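Local atomic coordinates of NTP pyrophosphohydrolase MazG-like domain-containing protein (Vibrio sp. DAT722, PDB entry 2Q73), a protein that probably hydrolyses nucleoside triphosphates to monophosphates and pyrophosphate in a magnesium-dependent manner, as a house-cleaning enzyme of the MazG family. Residues 5-10 with 69-74; 49-52 with 56-59; 24-29 with 63-68. All blocks are in the same frame, centred on the assembly; numbering follows the deposited sequence.

All three contacts share helix 55-72, the helix that carries Glu-58 and Asp-61 of the magnesium site. Contact 2 ties its N-terminal turns to the preceding loop and holds Glu-58 itself. Contact 3 sets its middle against helix 20-39, which supplies Glu-30 and Glu-33; the side chain of Lys-26 is about 7 Å from the ion. Contact 1 joins its C-terminal end to helix 3-13, with the side chain of Ile-10 about 13 Å from the ion. The centres of contacts 1 and 2 are about 22 Å apart, whereas contacts 1 and 3 touch, Ile-10 CD1 packing on Cys-67 CB at 3.5 Å. All three also meet the second subunit.

Contact 1 of 3, residues 5-10 with 69-74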
# COMPACT_ATOMS: atom_id res chain seq x y z
N GLU C 5 13.07 -1.55 -22.89
CA GLU C 5 13.42 -2.97 -23.08
C GLU C 5 12.89 -3.87 -21.95
O GLU C 5 12.40 -4.97 -22.21
CB GLU C 5 14.93 -3.14 -23.26
CG GLU C 5 15.45 -2.64 -24.60
CD GLU C 5 16.96 -2.37 -24.62
OE1 GLU C 5 17.66 -2.61 -23.60
OE2 GLU C 5 17.45 -1.90 -25.67
N LEU C 6 13.01 -3.42 -20.70
CA LEU C 6 12.47 -4.17 -19.58
C LEU C 6 10.94 -4.30 -19.73
O LEU C 6 10.38 -5.39 -19.56
CB LEU C 6 12.83 -3.50 -18.25
CG LEU C 6 12.26 -4.13 -16.97
CD1 LEU C 6 12.83 -5.54 -16.75
CD2 LEU C 6 12.54 -3.25 -15.76
N GLN C 7 10.29 -3.19 -20.06
CA GLN C 7 8.83 -3.17 -20.21
C GLN C 7 8.39 -4.12 -21.32
O GLN C 7 7.41 -4.86 -21.15
CB GLN C 7 8.34 -1.75 -20.49
CG GLN C 7 6.93 -1.46 -19.99
CD GLN C 7 6.36 -0.18 -20.58
OE1 GLN C 7 6.99 0.89 -20.51
NE2 GLN C 7 5.17 -0.28 -21.14
N SER C 8 9.11 -4.12 -22.44
CA SER C 8 8.77 -4.99 -23.57
C SER C 8 9.10 -6.46 -23.31
O SER C 8 8.35 -7.34 -23.75
CB SER C 8 9.34 -4.47 -24.90
OG SER C 8 10.74 -4.60 -24.94
N HIS C 9 10.18 -6.73 -22.57
CA HIS C 9 10.51 -8.10 -22.16
C HIS C 9 9.45 -8.67 -21.19
O HIS C 9 9.06 -9.84 -21.30
CB HIS C 9 11.93 -8.18 -21.56
CG HIS C 9 13.02 -8.12 -22.58
ND1 HIS C 9 14.31 -8.55 -22.32
CD2 HIS C 9 13.02 -7.72 -23.88
CE1 HIS C 9 15.05 -8.39 -23.40
NE2 HIS C 9 14.29 -7.89 -24.36
N ILE C 10 8.95 -7.85 -20.28
CA ILE C 10 7.90 -8.27 -19.37
C ILE C 10 6.61 -8.55 -20.15
O ILE C 10 5.95 -9.56 -19.91
CB ILE C 10 7.68 -7.26 -18.23
CG1 ILE C 10 8.89 -7.24 -17.30
CG2 ILE C 10 6.36 -7.57 -17.44
CD1 ILE C 10 8.80 -6.17 -16.20
N LEU C 69 1.81 -3.35 -15.21
CA LEU C 69 0.65 -2.44 -15.24
C LEU C 69 0.75 -1.43 -16.38
O LEU C 69 -0.26 -1.08 -16.99
CB LEU C 69 0.51 -1.71 -13.91
CG LEU C 69 -0.13 -2.53 -12.78
CD1 LEU C 69 0.22 -1.94 -11.42
CD2 LEU C 69 -1.65 -2.56 -13.00
N ALA C 70 1.96 -0.95 -16.66
CA ALA C 70 2.11 -0.01 -17.76
C ALA C 70 1.66 -0.67 -19.07
O ALA C 70 0.96 -0.04 -19.89
CB ALA C 70 3.54 0.51 -17.85
N ASN C 71 2.07 -1.92 -19.27
CA ASN C 71 1.67 -2.65 -20.47
C ASN C 71 0.15 -2.79 -20.57
O ASN C 71 -0.43 -2.52 -21.63
CB ASN C 71 2.34 -4.03 -20.49
CG ASN C 71 3.84 -3.96 -20.68
OD1 ASN C 71 4.34 -3.10 -21.42
ND2 ASN C 71 4.56 -4.87 -20.05
N ILE C 72 -0.46 -3.22 -19.47
CA ILE C 72 -1.92 -3.38 -19.32
C ILE C 72 -2.69 -2.10 -19.66
O ILE C 72 -3.74 -2.15 -20.32
CB ILE C 72 -2.27 -3.90 -17.84
CG1 ILE C 72 -1.77 -5.34 -17.65
CG2 ILE C 72 -3.76 -3.86 -17.51
CD1 ILE C 72 -2.09 -6.27 -18.78
N HIS C 73 -2.15 -0.96 -19.23
CA HIS C 73 -2.85 0.32 -19.31
C HIS C 73 -2.41 1.20 -20.46
O HIS C 73 -2.74 2.38 -20.49
CB HIS C 73 -2.75 1.07 -17.97
CG HIS C 73 -3.52 0.40 -16.87
ND1 HIS C 73 -4.88 0.57 -16.72
CD2 HIS C 73 -3.14 -0.46 -15.90
CE1 HIS C 73 -5.29 -0.14 -15.69
NE2 HIS C 73 -4.26 -0.77 -15.17
N GLY C 74 -1.67 0.61 -21.40
CA GLY C 74 -1.25 1.31 -22.62
C GLY C 74 -0.27 2.44 -22.37
O GLY C 74 -0.24 3.43 -23.11
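The amide nitrogen of Gln-7 is gripped by two oxygens: Asn-71 OD1, 3.0 Å from Gln-7 NE2, and the backbone carbonyl of Val-75, just beyond the end of helix 55-72. Gln-7 OE1 is used as well, accepting the backbone N-H of Leu-77, so both ends of this buried amide are satisfied and its rotation is fixed. The reach comes from an extended chain: CG lies roughly anti to the backbone N (chi1 -151°), carrying the amide out of helix 3-13 and past Asn-71, which runs in the reverse direction. The partner oxygen lies close to the plane of the Gln-7 amide, but the donor stands above the carbonyl plane of Asn-71, and the two amide planes are turned 39° from each other.

A second bond answers the first. Asn-71 ND2 donates to the main-chain O of Gln-7 at 3.1 Å, with an N-H...O angle of 158°, so a single asparagine binds one residue of the neighbouring helix through both its backbone and its side chain. Asparagine suits this place because its amide offers a donor and an acceptor together, within reach of Gln-7, whose CA is 7.2 Å from CA of Asn-71. Small Ala-70 lets the glutamine amide lie against it, its CB 3.8 Å from Gln-7 NE2, and Ile-10 CG2 flanks Asn-71 ND2 at 4.2 Å. Gly-74, with positive phi, is the C' residue of the Schellman motif that closes the helix. Side-chain amides that both give and accept, one of them also bonding a main-chain carbonyl, thus allow polar groups to be buried and orient helix 3-13 on the turn leading to helix 77-90.

Contact 2 of 3, residues 49-52 with 56-59; sequences DELK and AEEL. With MG (magnesium ion), chain G.
Glu-57 and Leu-51 meet because each swings its CG anti to its own backbone N: chi1 of 158° sends the extended glutamate chain off helix 55-72 to the loop, and chi1 of -177° lays the leucine across it at about a right angle. The methylene part of Glu-57 does the apolar work, its CB lying 3.8 Å from Leu-51 CD1. The same Glu-57 CB also comes up against the main chain of the loop, 3.2 Å from the carbonyl oxygen Leu-51 O. Beyond it the carboxylate runs beside Lys-52, the two chains pointing the same way, and OE1 of Glu-57 comes 3.4 Å from CA of Lys-52. That oxygen accepts the backbone N-H of Gly-53, a polar grip that suits a glutamate reaching back over the bend before the helix.

One residue on, Glu-58 has a different task. Its chain folds back at chi2 (-48°), bringing OE1 to 2.4 Å from the magnesium ion, while OE2 accepts a hydrogen bond of 2.9 Å from a water that is itself a metal ligand. A carboxylate suits both roles, one oxygen for the ion and the other for its water; Glu-30, Glu-33 and Asp-61 complete the protein ligands.

The loop 49-52 thus rests on the first turns of helix 55-72, whose Glu-58 touches Leu-34 and Ser-37 of helix 20-39, while Leu-51 packs against Pro-46 and against Leu-87 on helix 77-90 of the second subunit.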
# COMPACT_ATOMS: atom_id res chain seq x y z
N ASP C 49 21.94 -16.46 -2.83
CA ASP C 49 21.41 -17.04 -1.58
C ASP C 49 20.86 -16.02 -0.57
O ASP C 49 20.19 -16.39 0.41
CB ASP C 49 22.43 -17.98 -0.93
CG ASP C 49 23.78 -17.34 -0.75
OD1 ASP C 49 24.65 -17.54 -1.73
OD2 ASP C 49 24.00 -16.64 0.35
N GLU C 50 21.09 -14.74 -0.82
CA GLU C 50 20.60 -13.69 0.06
C GLU C 50 19.37 -12.99 -0.52
O GLU C 50 18.77 -12.16 0.14
CB GLU C 50 21.70 -12.66 0.29
CG GLU C 50 22.77 -13.06 1.29
CD GLU C 50 24.11 -12.39 1.02
OE1 GLU C 50 24.20 -11.55 0.09
OE2 GLU C 50 25.09 -12.71 1.74
N LEU C 51 19.00 -13.35 -1.74
CA LEU C 51 18.02 -12.60 -2.52
C LEU C 51 16.61 -12.62 -1.92
O LEU C 51 15.94 -11.58 -1.87
CB LEU C 51 18.01 -13.09 -3.98
CG LEU C 51 17.08 -12.37 -4.97
CD1 LEU C 51 17.43 -10.89 -5.12
CD2 LEU C 51 17.12 -13.06 -6.34
N LYS C 52 16.16 -13.80 -1.47
CA LYS C 52 14.79 -13.94 -0.98
C LYS C 52 14.57 -13.05 0.23
O LYS C 52 15.32 -13.14 1.20
CB LYS C 52 14.46 -15.38 -0.60
CG LYS C 52 12.98 -15.55 -0.23
CD LYS C 52 12.71 -16.80 0.60
CE LYS C 52 11.20 -17.09 0.64
NZ LYS C 52 10.86 -18.23 1.54
N ALA C 56 16.38 -5.49 -2.15
CA ALA C 56 16.64 -5.58 -3.60
C ALA C 56 15.55 -6.37 -4.33
O ALA C 56 15.01 -5.91 -5.35
CB ALA C 56 18.02 -6.20 -3.86
N GLU C 57 15.23 -7.56 -3.81
CA GLU C 57 14.18 -8.39 -4.42
C GLU C 57 12.85 -7.69 -4.42
O GLU C 57 12.15 -7.67 -5.45
CB GLU C 57 14.06 -9.74 -3.72
CG GLU C 57 12.72 -10.42 -3.90
CD GLU C 57 12.78 -11.91 -3.69
OE1 GLU C 57 12.31 -12.37 -2.62
OE2 GLU C 57 13.29 -12.61 -4.58
N GLU C 58 12.47 -7.08 -3.29
CA GLU C 58 11.15 -6.48 -3.20
C GLU C 58 11.03 -5.24 -4.08
O GLU C 58 9.98 -5.04 -4.69
CB GLU C 58 10.76 -6.17 -1.74
CG GLU C 58 10.94 -7.37 -0.77
CD GLU C 58 10.36 -8.70 -1.27
OE1 GLU C 58 9.51 -8.72 -2.17
OE2 GLU C 58 10.78 -9.75 -0.71
N LEU C 59 12.10 -4.44 -4.17
CA LEU C 59 12.13 -3.28 -5.08
C LEU C 59 11.99 -3.71 -6.54
O LEU C 59 11.20 -3.13 -7.29
CB LEU C 59 13.40 -2.43 -4.89
CG LEU C 59 13.50 -1.55 -3.62
CD1 LEU C 59 14.86 -0.91 -3.51
CD2 LEU C 59 12.39 -0.48 -3.55
MG MG G . 8.18 -10.35 -3.41
O HOH W 1 9.41 -11.92 -2.08

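Contact 3 of 3, residues 24-29 with 63-68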
# COMPACT_ATOMS: atom_id res chain seq x y z
N PHE C 24 -2.89 -5.30 -10.23
CA PHE C 24 -2.98 -4.29 -9.19
C PHE C 24 -2.85 -4.92 -7.78
O PHE C 24 -2.10 -4.42 -6.95
CB PHE C 24 -4.29 -3.48 -9.30
CG PHE C 24 -4.37 -2.38 -8.29
CD1 PHE C 24 -3.51 -1.28 -8.41
CD2 PHE C 24 -5.25 -2.46 -7.20
CE1 PHE C 24 -3.56 -0.23 -7.46
CE2 PHE C 24 -5.29 -1.43 -6.24
CZ PHE C 24 -4.44 -0.33 -6.37
N PHE C 25 -3.58 -6.03 -7.54
CA PHE C 25 -3.39 -6.81 -6.30
C PHE C 25 -1.93 -7.20 -6.08
O PHE C 25 -1.40 -7.05 -4.98
CB PHE C 25 -4.22 -8.09 -6.34
CG PHE C 25 -5.69 -7.88 -6.22
CD1 PHE C 25 -6.22 -7.07 -5.21
CD2 PHE C 25 -6.58 -8.57 -7.08
CE1 PHE C 25 -7.62 -6.90 -5.09
CE2 PHE C 25 -7.95 -8.41 -6.95
CZ PHE C 25 -8.47 -7.56 -5.96
N LYS C 26 -1.28 -7.69 -7.12
CA LYS C 26 0.13 -8.08 -6.99
C LYS C 26 1.03 -6.90 -6.67
O LYS C 26 1.96 -7.06 -5.86
CB LYS C 26 0.64 -8.81 -8.25
CG LYS C 26 0.12 -10.25 -8.47
CD LYS C 26 0.36 -11.21 -7.31
CE LYS C 26 1.85 -11.38 -6.99
NZ LYS C 26 2.08 -12.32 -5.83
N LEU C 27 0.79 -5.74 -7.29
CA LEU C 27 1.57 -4.54 -6.97
C LEU C 27 1.50 -4.26 -5.46
O LEU C 27 2.54 -4.03 -4.82
CB LEU C 27 1.09 -3.29 -7.75
CG LEU C 27 1.76 -1.96 -7.33
CD1 LEU C 27 3.24 -1.98 -7.73
CD2 LEU C 27 1.04 -0.78 -7.97
N ILE C 28 0.29 -4.24 -4.92
CA ILE C 28 0.08 -3.94 -3.49
C ILE C 28 0.72 -5.03 -2.60
O ILE C 28 1.32 -4.71 -1.57
CB ILE C 28 -1.41 -3.74 -3.17
CG1 ILE C 28 -2.05 -2.72 -4.15
CG2 ILE C 28 -1.63 -3.40 -1.64
CD1 ILE C 28 -1.39 -1.32 -4.15
N GLU C 29 0.64 -6.30 -3.03
CA GLU C 29 1.29 -7.39 -2.29
C GLU C 29 2.79 -7.14 -2.23
O GLU C 29 3.41 -7.34 -1.18
CB GLU C 29 1.01 -8.75 -2.95
CG GLU C 29 -0.38 -9.22 -2.75
CD GLU C 29 -0.73 -10.34 -3.70
OE1 GLU C 29 0.04 -11.32 -3.74
OE2 GLU C 29 -1.77 -10.23 -4.39
N LEU C 63 8.88 -2.93 -9.15
CA LEU C 63 9.25 -2.48 -10.51
C LEU C 63 8.61 -3.37 -11.58
O LEU C 63 8.10 -2.86 -12.59
CB LEU C 63 10.77 -2.47 -10.68
CG LEU C 63 11.33 -2.18 -12.08
CD1 LEU C 63 10.90 -0.79 -12.47
CD2 LEU C 63 12.85 -2.32 -12.12
N TYR C 64 8.62 -4.68 -11.34
CA TYR C 64 8.04 -5.65 -12.27
C TYR C 64 6.56 -5.34 -12.47
O TYR C 64 6.10 -5.26 -13.60
CB TYR C 64 8.22 -7.08 -11.77
CG TYR C 64 7.58 -8.12 -12.68
CD1 TYR C 64 8.34 -8.76 -13.66
CD2 TYR C 64 6.22 -8.46 -12.56
CE1 TYR C 64 7.76 -9.71 -14.51
CE2 TYR C 64 5.65 -9.40 -13.40
CZ TYR C 64 6.42 -10.03 -14.37
OH TYR C 64 5.86 -10.96 -15.22
N TYR C 65 5.83 -5.15 -11.38
CA TYR C 65 4.39 -4.86 -11.50
C TYR C 65 4.06 -3.47 -12.01
O TYR C 65 3.06 -3.31 -12.70
CB TYR C 65 3.63 -5.26 -10.22
CG TYR C 65 3.53 -6.75 -10.18
CD1 TYR C 65 4.37 -7.51 -9.34
CD2 TYR C 65 2.68 -7.43 -11.07
CE1 TYR C 65 4.31 -8.92 -9.36
CE2 TYR C 65 2.62 -8.81 -11.11
CZ TYR C 65 3.44 -9.54 -10.25
OH TYR C 65 3.34 -10.89 -10.28
N VAL C 66 4.93 -2.49 -11.74
CA VAL C 66 4.82 -1.17 -12.36
C VAL C 66 4.93 -1.31 -13.90
O VAL C 66 4.10 -0.78 -14.63
CB VAL C 66 5.84 -0.15 -11.78
CG1 VAL C 66 5.96 1.08 -12.66
CG2 VAL C 66 5.42 0.28 -10.35
N CYS C 67 5.94 -2.05 -14.38
CA CYS C 67 6.05 -2.30 -15.83
C CYS C 67 4.87 -3.12 -16.39
O CYS C 67 4.36 -2.82 -17.48
CB CYS C 67 7.36 -3.01 -16.16
SG CYS C 67 8.81 -1.97 -15.88
N ALA C 68 4.45 -4.14 -15.64
CA ALA C 68 3.36 -5.00 -16.10
C ALA C 68 2.07 -4.18 -16.21
O ALA C 68 1.34 -4.28 -17.20
CB ALA C 68 3.17 -6.18 -15.19
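Lys-26 and Tyr-65 join helices 20-39 and 55-72 as an antiparallel pair of the all-alpha MazG fold; the axes of segments 24-29 and 63-68 approach to 9.0 Å, crossing at -158°. The tight part is the tyrosine ring. Lys-26 CB sits over the centre of one face, 3.5 Å from the centroid of the Tyr-65 ring and 15° off its normal, a CH-pi contact. Tyr-64 CD2 lies over the opposite face, 3.6 Å above the plane of the Tyr-65 ring, so the phenol is held flat between an aliphatic chain and a second aromatic. Tyrosine suits a partly exposed place near the metal, since its faces pack while it still carries a polar hydroxyl.

Deeper between the helices the packing is of the ordinary buried kind. Leu-27 CD1 and Val-66 CG2 are 4.1 Å apart, and the CB atoms of Leu-27 and Tyr-65 keep the same spacing. Leu-27 and Val-66 are buried, and the second subunit completes their surroundings, with its Leu-34 on Leu-27 and its Val-62 on Val-66.

The looser side is the partly exposed margin beyond the ring face. There Lys-26 NZ turns to Glu-29 of its own helix in a salt bridge that is provisional, because it rests on one of two conformers of Glu-29. Bends at chi2 (-56°) and chi3 keep the rest of the lysine by the phenol oxygen, Lys-26 CE lying 3.6 Å from Tyr-65 OH.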